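Local atomic coordinates of glyoxalase-related enzyme, AraC type (Clostridium phytofermentans, PDB entry 3BT3), a protein that is of unknown function but belongs to the VOC superfamily of glyoxalase-related proteins, and may act in transcription regulation. Residues Y27-W38 and I131-L139; G58-Y66 and F78-G86. All coordinates share one frame; numbering follows the deposited sequence.

From the N terminus the chain enters strand 26-29 and helix 32-41, the first half of contact 1. It then runs through strand 46-52 into residues 58-66, the first half of contact 2. Eleven residues later, 78-86 returns alongside 58-66 and closes contact 2 as a local antiparallel pairing. Only much further on, after the second four-stranded sheet is largely built, does 131-139 come back to 27-38 and close contact 1. Contact 2 therefore lies wholly within the long loop of contact 1. The two meet at strand 26-29, where Thr29 N lies 2.9 Å from Phe84 O. Contact 2 pairs the two middle strands of the first sheet; contact 1 ties strand 26-29 and helix 32-41 to the hairpin of the second.

Contact 1. Residues Y27-W38 and I131-L139; sequences YFTKDMDKTVKW and ITTTDGCIL
The beta-turn of a hairpin, Thr133 to Gly136, docks on strand 26-29 and the start of helix 32-41, and Asp135 at its tip enters a cluster of hydroxyls. Asp135 OD1 takes two hydrogen bonds. Tyr27 OH donates to the anti lone pair of Asp135 OD1 at 2.7 Å. Thr35 OG1 donates to the syn lone pair of Asp135 OD1 at 2.6 Å. These two grips fix the carboxylate, whose plane stands 66° from the tyrosine ring. Tyr27 OH also accepts from Thr133 OG1 at 2.8 Å. With CG anti to the backbone N (chi1 -175°), the Tyr27 ring extends to the turn. Cys137 SG lies oblique to this ring, 4.2 Å from its centroid. Second-shell bonds order the cluster: Thr29 OG1 donates to Thr35 OG1 and accepts from Asp31 N in an ST turn. Thr133 OG1 accepts from Asp135 N in another. A water links Asp135 OD2 to Asp31 O. Lys34, bent at its last two torsions, curls over so that NZ donates to Thr134 OG1 at 2.8 Å; its salt bridge to Asp135 OD2 is long. Deeper in, Thr133 CA sits over one face of Trp38 in a CH-pi contact, 3.8 Å from the centroid of the six-membered ring. Ile131 CG2 lies at the ring edge, 3.9 Å from Trp38 CZ2. Trp113 packs edge-to-face on Trp38. The arrangement joins the two beta-alpha-beta-beta-beta units that are typical of the VOC fold.

Contact 2. Residues G58-Y66 and F78-G86; sequences GDYGCVFDY and FRGFHLFKG
Strands 61-64 and 81-85 pair antiparallel. Gly61 and Leu83 form one hydrogen-bonded pair, with Leu83 N to Gly61 O at 2.7 Å. Val63 and Phe81 form the next, with Phe81 N to Val63 O at 2.9 Å. Lys85 curls round through three bent torsions and sets NZ 2.7 Å from Asp59 OD1, a salt bridge on the syn side, tilted 29° out of the carboxylate plane. On one face the rings of Tyr60 and Phe84 run alongside each other in the same direction, obliquely, with planes at 46° and Tyr60 CD1 3.5 Å from Phe84 CE1. Phe64, the last residue of its strand, meets Phe78 ring edge to ring edge. Tyr66 OH accepts from Arg79 N at 3.2 Å, which pins the chain just before strand 81-85. These are the two middle strands of a four-stranded sheet in the VOC fold, between 26-29 and 46-52. On the other face Val63 CG1 meets Leu83 CD1 at 3.7 Å, and helix 32-41 covers both through Val36. A classic beta bulge places Asp59 and Tyr60 opposite Ala51. Lys85 NZ has a second partner in Asp53. His82 ND1 is held by Gly24 O, while Phe95 of the second subunit packs edge-to-face on His82 and Phe84.

Contact 1. Residues Y27-W38 and I131-L139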
loop_
_atom_site.group_PDB
_atom_site.type_symbol
_atom_site.label_atom_id
_atom_site.label_comp_id
_atom_site.label_asym_id
_atom_site.label_seq_id
_atom_site.Cartn_x
_atom_site.Cartn_y
_atom_site.Cartn_z
ATOM N N TYR A 27 -1.569 -2.921 6.428
ATOM C CA TYR A 27 -2.732 -2.570 7.240
ATOM C C TYR A 27 -2.559 -3.169 8.645
ATOM O O TYR A 27 -2.293 -4.359 8.786
ATOM C CB TYR A 27 -3.972 -3.137 6.553
ATOM C CG TYR A 27 -5.293 -2.779 7.172
ATOM C CD1 TYR A 27 -6.196 -1.948 6.501
ATOM C CD2 TYR A 27 -5.668 -3.302 8.411
ATOM C CE1 TYR A 27 -7.442 -1.654 7.051
ATOM C CE2 TYR A 27 -6.902 -3.015 8.965
ATOM C CZ TYR A 27 -7.785 -2.194 8.284
ATOM O OH TYR A 27 -9.014 -1.929 8.829
ATOM N N PHE A 28 -2.703 -2.362 9.685
ATOM C CA PHE A 28 -2.523 -2.889 11.032
ATOM C C PHE A 28 -3.821 -3.105 11.795
ATOM O O PHE A 28 -4.744 -2.311 11.697
ATOM C CB PHE A 28 -1.573 -1.972 11.811
ATOM C CG PHE A 28 -0.198 -1.918 11.222
ATOM C CD1 PHE A 28 0.741 -2.898 11.519
ATOM C CD2 PHE A 28 0.122 -0.951 10.275
ATOM C CE1 PHE A 28 1.981 -2.920 10.871
ATOM C CE2 PHE A 28 1.347 -0.965 9.626
ATOM C CZ PHE A 28 2.280 -1.954 9.923
ATOM N N THR A 29 -3.887 -4.192 12.555
ATOM C CA THR A 29 -5.092 -4.503 13.318
ATOM C C THR A 29 -4.827 -5.223 14.634
ATOM O O THR A 29 -3.926 -6.056 14.724
ATOM C CB THR A 29 -6.081 -5.368 12.477
ATOM O OG1 THR A 29 -7.179 -5.794 13.295
ATOM C CG2 THR A 29 -5.381 -6.592 11.934
ATOM N N LYS A 30 -5.633 -4.899 15.644
ATOM C CA LYS A 30 -5.533 -5.520 16.967
ATOM C C LYS A 30 -6.283 -6.857 17.024
ATOM O O LYS A 30 -6.040 -7.664 17.912
ATOM C CB LYS A 30 -6.080 -4.583 18.048
ATOM C CG LYS A 30 -5.266 -3.317 18.244
ATOM C CD LYS A 30 -3.803 -3.628 18.566
ATOM C CE LYS A 30 -3.649 -4.356 19.900
ATOM N NZ LYS A 30 -4.093 -3.523 21.063
ATOM N N ASP A 31 -7.198 -7.078 16.080
ATOM C CA ASP A 31 -7.960 -8.324 16.011
ATOM C C ASP A 31 -8.222 -8.676 14.539
ATOM O O ASP A 31 -9.252 -8.329 13.964
ATOM C CB ASP A 31 -9.277 -8.198 16.791
ATOM C CG ASP A 31 -9.953 -9.557 17.026
ATOM O OD1 ASP A 31 -10.936 -9.612 17.802
ATOM O OD2 ASP A 31 -9.507 -10.571 16.439
ATOM N N MET A 32 -7.266 -9.388 13.954
ATOM C CA MET A 32 -7.290 -9.788 12.545
ATOM C C MET A 32 -8.572 -10.471 12.057
ATOM O O MET A 32 -9.098 -10.123 10.997
ATOM C CB MET A 32 -6.065 -10.675 12.252
ATOM C CG MET A 32 -5.511 -10.536 10.838
ATOM S SD MET A 32 -3.772 -11.079 10.708
ATOM C CE MET A 32 -4.026 -12.537 10.144
ATOM N N ASP A 33 -9.068 -11.447 12.811
ATOM C CA ASP A 33 -10.288 -12.143 12.435
ATOM C C ASP A 33 -11.449 -11.187 12.186
ATOM O O ASP A 33 -12.139 -11.297 11.168
ATOM C CB ASP A 33 -10.669 -13.142 13.518
ATOM C CG ASP A 33 -9.869 -14.421 13.428
ATOM O OD1 ASP A 33 -10.134 -15.217 12.502
ATOM O OD2 ASP A 33 -8.970 -14.624 14.274
ATOM N N LYS A 34 -11.660 -10.244 13.103
ATOM C CA LYS A 34 -12.752 -9.286 12.945
ATOM C C LYS A 34 -12.538 -8.419 11.698
ATOM O O LYS A 34 -13.494 -8.104 10.986
ATOM C CB LYS A 34 -12.885 -8.398 14.196
ATOM C CG LYS A 34 -13.975 -7.326 14.078
ATOM C CD LYS A 34 -14.259 -6.620 15.404
ATOM C CE LYS A 34 -13.185 -5.601 15.755
ATOM N NZ LYS A 34 -13.187 -4.425 14.829
ATOM N N THR A 35 -11.284 -8.044 11.441
ATOM C CA THR A 35 -10.935 -7.226 10.281
ATOM C C THR A 35 -11.214 -7.987 8.994
ATOM O O THR A 35 -11.786 -7.448 8.052
ATOM C CB THR A 35 -9.457 -6.834 10.316
ATOM O OG1 THR A 35 -9.232 -5.982 11.442
ATOM C CG2 THR A 35 -9.049 -6.110 9.033
ATOM N N VAL A 36 -10.820 -9.252 8.974
ATOM C CA VAL A 36 -11.037 -10.104 7.814
ATOM C C VAL A 36 -12.530 -10.340 7.557
ATOM O O VAL A 36 -12.961 -10.396 6.404
ATOM C CB VAL A 36 -10.325 -11.462 8.007
ATOM C CG1 VAL A 36 -10.860 -12.488 7.036
ATOM C CG2 VAL A 36 -8.838 -11.291 7.810
ATOM N N LYS A 37 -13.313 -10.482 8.623
ATOM C CA LYS A 37 -14.746 -10.718 8.477
ATOM C C LYS A 37 -15.399 -9.477 7.895
ATOM O O LYS A 37 -16.344 -9.563 7.110
ATOM C CB LYS A 37 -15.380 -11.063 9.826
ATOM C CG LYS A 37 -15.260 -12.531 10.187
ATOM C CD LYS A 37 -15.698 -12.804 11.623
ATOM C CE LYS A 37 -15.820 -14.309 11.912
ATOM N NZ LYS A 37 -14.546 -15.069 11.689
ATOM N N TRP A 38 -14.868 -8.320 8.266
ATOM C CA TRP A 38 -15.402 -7.067 7.776
ATOM C C TRP A 38 -15.134 -6.960 6.272
ATOM O O TRP A 38 -16.050 -6.680 5.487
ATOM C CB TRP A 38 -14.761 -5.897 8.518
ATOM C CG TRP A 38 -15.319 -4.586 8.111
ATOM C CD1 TRP A 38 -16.459 -3.995 8.579
ATOM C CD2 TRP A 38 -14.802 -3.723 7.101
ATOM N NE1 TRP A 38 -16.687 -2.814 7.919
ATOM C CE2 TRP A 38 -15.685 -2.621 7.002
ATOM C CE3 TRP A 38 -13.679 -3.768 6.266
ATOM C CZ2 TRP A 38 -15.481 -1.575 6.092
ATOM C CZ3 TRP A 38 -13.475 -2.725 5.362
ATOM C CH2 TRP A 38 -14.374 -1.645 5.285
ATOM N N ILE A 131 -14.556 4.998 2.810
ATOM C CA ILE A 131 -15.214 4.092 3.734
ATOM C C ILE A 131 -14.370 3.997 4.986
ATOM O O ILE A 131 -13.148 4.001 4.911
ATOM C CB ILE A 131 -15.336 2.682 3.120
ATOM C CG1 ILE A 131 -16.031 2.786 1.763
ATOM C CG2 ILE A 131 -16.109 1.748 4.053
ATOM C CD1 ILE A 131 -16.218 1.461 1.056
ATOM N N THR A 132 -15.028 3.931 6.135
ATOM C CA THR A 132 -14.334 3.789 7.399
ATOM C C THR A 132 -14.428 2.303 7.722
ATOM O O THR A 132 -15.521 1.741 7.691
ATOM C CB THR A 132 -15.028 4.585 8.505
ATOM O OG1 THR A 132 -15.068 5.972 8.143
ATOM C CG2 THR A 132 -14.277 4.421 9.820
ATOM N N THR A 133 -13.297 1.662 8.013
ATOM C CA THR A 133 -13.311 0.231 8.311
ATOM C C THR A 133 -13.709 -0.031 9.747
ATOM O O THR A 133 -13.861 0.902 10.534
ATOM C CB THR A 133 -11.931 -0.426 8.089
ATOM O OG1 THR A 133 -10.999 0.037 9.083
ATOM C CG2 THR A 133 -11.416 -0.096 6.717
ATOM N N THR A 134 -13.858 -1.309 10.081
ATOM C CA THR A 134 -14.233 -1.718 11.433
ATOM C C THR A 134 -13.124 -1.346 12.404
ATOM O O THR A 134 -13.334 -1.321 13.608
ATOM C CB THR A 134 -14.469 -3.256 11.534
ATOM O OG1 THR A 134 -14.992 -3.581 12.827
ATOM C CG2 THR A 134 -13.164 -4.018 11.350
ATOM N N ASP A 135 -11.942 -1.058 11.869
ATOM C CA ASP A 135 -10.800 -0.704 12.699
ATOM C C ASP A 135 -10.598 0.798 12.812
ATOM O O ASP A 135 -9.742 1.252 13.561
ATOM C CB ASP A 135 -9.536 -1.352 12.133
ATOM C CG ASP A 135 -9.619 -2.864 12.124
ATOM O OD1 ASP A 135 -9.515 -3.478 11.041
ATOM O OD2 ASP A 135 -9.799 -3.439 13.215
ATOM N N GLY A 136 -11.375 1.564 12.052
ATOM C CA GLY A 136 -11.247 3.008 12.100
ATOM C C GLY A 136 -10.488 3.678 10.961
ATOM O O GLY A 136 -10.605 4.887 10.799
ATOM N N CYS A 137 -9.720 2.924 10.176
ATOM C CA CYS A 137 -8.970 3.517 9.069
ATOM C C CYS A 137 -9.912 3.941 7.970
ATOM O O CYS A 137 -11.050 3.464 7.881
ATOM C CB CYS A 137 -7.986 2.538 8.424
ATOM S SG CYS A 137 -7.392 1.228 9.439
ATOM N N ILE A 138 -9.396 4.810 7.109
ATOM C CA ILE A 138 -10.136 5.321 5.975
ATOM C C ILE A 138 -9.647 4.688 4.681
ATOM O O ILE A 138 -8.440 4.597 4.439
ATOM C CB ILE A 138 -9.965 6.858 5.830
ATOM C CG1 ILE A 138 -10.435 7.575 7.100
ATOM C CG2 ILE A 138 -10.709 7.344 4.603
ATOM C CD1 ILE A 138 -11.846 7.224 7.532
ATOM N N LEU A 139 -10.586 4.255 3.850
ATOM C CA LEU A 139 -10.242 3.690 2.556
ATOM C C LEU A 139 -10.882 4.576 1.504
ATOM O O LEU A 139 -12.101 4.790 1.517
ATOM C CB LEU A 139 -10.781 2.268 2.401
ATOM C CG LEU A 139 -10.259 1.197 3.344
ATOM C CD1 LEU A 139 -10.814 -0.149 2.927
ATOM C CD2 LEU A 139 -8.734 1.185 3.312
HETATM O O HOH W 1 -10.272 -5.703 14.605
#

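Contact 2. Residues G58-Y66 and F78-G86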
loop_
_atom_site.group_PDB
_atom_site.type_symbol
_atom_site.label_atom_id
_atom_site.label_comp_id
_atom_site.label_asym_id
_atom_site.label_seq_id
_atom_site.Cartn_x
_atom_site.Cartn_y
_atom_site.Cartn_z
ATOM N N GLY A 58 -4.542 -13.416 15.039
ATOM C CA GLY A 58 -3.672 -13.402 13.880
ATOM C C GLY A 58 -2.517 -12.425 13.967
ATOM O O GLY A 58 -2.706 -11.281 14.364
ATOM N N ASP A 59 -1.316 -12.882 13.611
ATOM C CA ASP A 59 -0.127 -12.027 13.606
ATOM C C ASP A 59 0.080 -11.552 12.178
ATOM O O ASP A 59 0.515 -10.432 11.938
ATOM C CB ASP A 59 1.133 -12.796 14.021
ATOM C CG ASP A 59 1.217 -13.039 15.509
ATOM O OD1 ASP A 59 0.945 -12.093 16.285
ATOM O OD2 ASP A 59 1.575 -14.174 15.900
ATOM N N TYR A 60 -0.225 -12.431 11.233
ATOM C CA TYR A 60 -0.060 -12.111 9.831
ATOM C C TYR A 60 -1.146 -12.735 8.980
ATOM O O TYR A 60 -1.583 -13.862 9.232
ATOM C CB TYR A 60 1.298 -12.593 9.310
ATOM C CG TYR A 60 1.471 -12.267 7.853
ATOM C CD1 TYR A 60 1.633 -10.946 7.435
ATOM C CD2 TYR A 60 1.383 -13.260 6.880
ATOM C CE1 TYR A 60 1.692 -10.622 6.089
ATOM C CE2 TYR A 60 1.443 -12.947 5.526
ATOM C CZ TYR A 60 1.598 -11.624 5.141
ATOM O OH TYR A 60 1.664 -11.296 3.813
ATOM N N GLY A 61 -1.567 -11.991 7.966
ATOM C CA GLY A 61 -2.593 -12.474 7.070
ATOM C C GLY A 61 -2.784 -11.486 5.943
ATOM O O GLY A 61 -1.965 -10.581 5.761
ATOM N N CYS A 62 -3.850 -11.648 5.171
ATOM C CA CYS A 62 -4.089 -10.707 4.105
ATOM C C CYS A 62 -5.488 -10.803 3.564
ATOM O O CYS A 62 -6.201 -11.771 3.826
ATOM C CB CYS A 62 -3.076 -10.912 2.979
ATOM S SG CYS A 62 -3.176 -12.514 2.214
ATOM N N VAL A 63 -5.882 -9.766 2.836
ATOM C CA VAL A 63 -7.186 -9.704 2.207
ATOM C C VAL A 63 -6.980 -9.236 0.771
ATOM O O VAL A 63 -6.078 -8.457 0.483
ATOM C CB VAL A 63 -8.144 -8.732 2.956
ATOM C CG1 VAL A 63 -8.482 -9.309 4.307
ATOM C CG2 VAL A 63 -7.504 -7.353 3.116
ATOM N N PHE A 64 -7.812 -9.730 -0.132
ATOM C CA PHE A 64 -7.711 -9.373 -1.532
ATOM C C PHE A 64 -9.099 -9.348 -2.140
ATOM O O PHE A 64 -10.014 -10.027 -1.649
ATOM C CB PHE A 64 -6.812 -10.370 -2.271
ATOM C CG PHE A 64 -6.686 -11.703 -1.583
ATOM C CD1 PHE A 64 -7.747 -12.602 -1.570
ATOM C CD2 PHE A 64 -5.508 -12.050 -0.925
ATOM C CE1 PHE A 64 -7.644 -13.831 -0.910
ATOM C CE2 PHE A 64 -5.392 -13.271 -0.262
ATOM C CZ PHE A 64 -6.464 -14.165 -0.253
ATOM N N ASP A 65 -9.252 -8.555 -3.202
ATOM C CA ASP A 65 -10.537 -8.411 -3.866
ATOM C C ASP A 65 -10.975 -9.622 -4.686
ATOM O O ASP A 65 -12.166 -9.859 -4.833
ATOM C CB ASP A 65 -10.548 -7.144 -4.729
ATOM C CG ASP A 65 -9.387 -7.086 -5.707
ATOM O OD1 ASP A 65 -8.217 -6.960 -5.267
ATOM O OD2 ASP A 65 -9.647 -7.167 -6.925
ATOM N N TYR A 66 -10.026 -10.394 -5.202
ATOM C CA TYR A 66 -10.358 -11.585 -5.988
ATOM C C TYR A 66 -10.575 -12.825 -5.117
ATOM O O TYR A 66 -10.406 -12.768 -3.902
ATOM C CB TYR A 66 -9.265 -11.855 -7.037
ATOM C CG TYR A 66 -7.858 -11.490 -6.607
ATOM C CD1 TYR A 66 -6.997 -12.444 -6.057
ATOM C CD2 TYR A 66 -7.392 -10.179 -6.742
ATOM C CE1 TYR A 66 -5.695 -12.095 -5.649
ATOM C CE2 TYR A 66 -6.103 -9.822 -6.336
ATOM C CZ TYR A 66 -5.260 -10.778 -5.792
ATOM O OH TYR A 66 -3.999 -10.402 -5.379
ATOM N N PHE A 78 -0.250 -9.760 -6.579
ATOM C CA PHE A 78 -0.802 -9.589 -5.180
ATOM C C PHE A 78 -1.017 -8.068 -5.089
ATOM O O PHE A 78 -0.071 -7.281 -5.150
ATOM C CB PHE A 78 0.081 -9.920 -3.940
ATOM C CG PHE A 78 -0.692 -9.585 -2.615
ATOM C CD1 PHE A 78 -1.903 -10.233 -2.333
ATOM C CD2 PHE A 78 -0.268 -8.656 -1.678
ATOM C CE1 PHE A 78 -2.657 -9.951 -1.200
ATOM C CE2 PHE A 78 -1.014 -8.363 -0.538
ATOM C CZ PHE A 78 -2.205 -9.001 -0.288
ATOM N N ARG A 79 -2.258 -7.695 -4.942
ATOM C CA ARG A 79 -2.691 -6.308 -4.855
ATOM C C ARG A 79 -3.700 -6.057 -3.734
ATOM O O ARG A 79 -4.508 -5.138 -3.820
ATOM C CB ARG A 79 -3.290 -5.850 -6.186
ATOM C CG ARG A 79 -4.601 -6.516 -6.542
ATOM C CD ARG A 79 -5.392 -5.608 -7.459
ATOM N NE ARG A 79 -4.607 -5.229 -8.628
ATOM C CZ ARG A 79 -4.701 -5.820 -9.815
ATOM N NH1 ARG A 79 -5.555 -6.821 -9.999
ATOM N NH2 ARG A 79 -3.927 -5.418 -10.815
ATOM N N GLY A 80 -3.663 -6.878 -2.691
ATOM C CA GLY A 80 -4.576 -6.676 -1.581
ATOM C C GLY A 80 -3.856 -5.966 -0.448
ATOM O O GLY A 80 -2.924 -5.197 -0.687
ATOM N N PHE A 81 -4.289 -6.207 0.784
ATOM C CA PHE A 81 -3.640 -5.607 1.949
ATOM C C PHE A 81 -2.955 -6.693 2.766
ATOM O O PHE A 81 -3.493 -7.789 2.926
ATOM C CB PHE A 81 -4.664 -4.914 2.853
ATOM C CG PHE A 81 -5.186 -3.616 2.311
ATOM C CD1 PHE A 81 -4.485 -2.430 2.511
ATOM C CD2 PHE A 81 -6.384 -3.578 1.601
ATOM C CE1 PHE A 81 -4.969 -1.219 2.010
ATOM C CE2 PHE A 81 -6.877 -2.376 1.093
ATOM C CZ PHE A 81 -6.169 -1.193 1.301
ATOM N N HIS A 82 -1.757 -6.403 3.256
ATOM C CA HIS A 82 -1.052 -7.339 4.121
ATOM C C HIS A 82 -1.570 -6.928 5.492
ATOM O O HIS A 82 -1.650 -5.739 5.774
ATOM C CB HIS A 82 0.460 -7.117 4.089
ATOM C CG HIS A 82 1.122 -7.588 2.835
ATOM N ND1 HIS A 82 1.585 -6.724 1.865
ATOM C CD2 HIS A 82 1.409 -8.838 2.398
ATOM C CE1 HIS A 82 2.130 -7.423 0.884
ATOM N NE2 HIS A 82 2.036 -8.706 1.183
ATOM N N LEU A 83 -1.940 -7.891 6.325
ATOM C CA LEU A 83 -2.444 -7.582 7.664
ATOM C C LEU A 83 -1.435 -8.002 8.733
ATOM O O LEU A 83 -0.998 -9.157 8.764
ATOM C CB LEU A 83 -3.773 -8.301 7.909
ATOM C CG LEU A 83 -4.866 -8.109 6.843
ATOM C CD1 LEU A 83 -5.969 -9.146 7.038
ATOM C CD2 LEU A 83 -5.437 -6.708 6.931
ATOM N N PHE A 84 -1.076 -7.053 9.598
ATOM C CA PHE A 84 -0.133 -7.261 10.696
ATOM C C PHE A 84 -0.799 -6.862 12.017
ATOM O O PHE A 84 -1.667 -5.988 12.040
ATOM C CB PHE A 84 1.110 -6.380 10.508
ATOM C CG PHE A 84 1.881 -6.668 9.260
ATOM C CD1 PHE A 84 2.737 -7.767 9.191
ATOM C CD2 PHE A 84 1.743 -5.855 8.143
ATOM C CE1 PHE A 84 3.448 -8.051 8.019
ATOM C CE2 PHE A 84 2.448 -6.131 6.971
ATOM C CZ PHE A 84 3.301 -7.234 6.910
ATOM N N LYS A 85 -0.380 -7.487 13.116
ATOM C CA LYS A 85 -0.929 -7.160 14.429
ATOM C C LYS A 85 -0.363 -5.808 14.864
ATOM O O LYS A 85 0.843 -5.576 14.767
ATOM C CB LYS A 85 -0.536 -8.218 15.460
ATOM C CG LYS A 85 -1.630 -8.527 16.467
ATOM C CD LYS A 85 -1.147 -8.447 17.907
ATOM C CE LYS A 85 -0.175 -9.548 18.247
ATOM N NZ LYS A 85 -0.790 -10.879 18.034
ATOM N N GLY A 86 -1.232 -4.915 15.332
ATOM C CA GLY A 86 -0.777 -3.612 15.780
ATOM C C GLY A 86 -1.882 -2.580 15.867
ATOM O O GLY A 86 -3.041 -2.878 15.583
#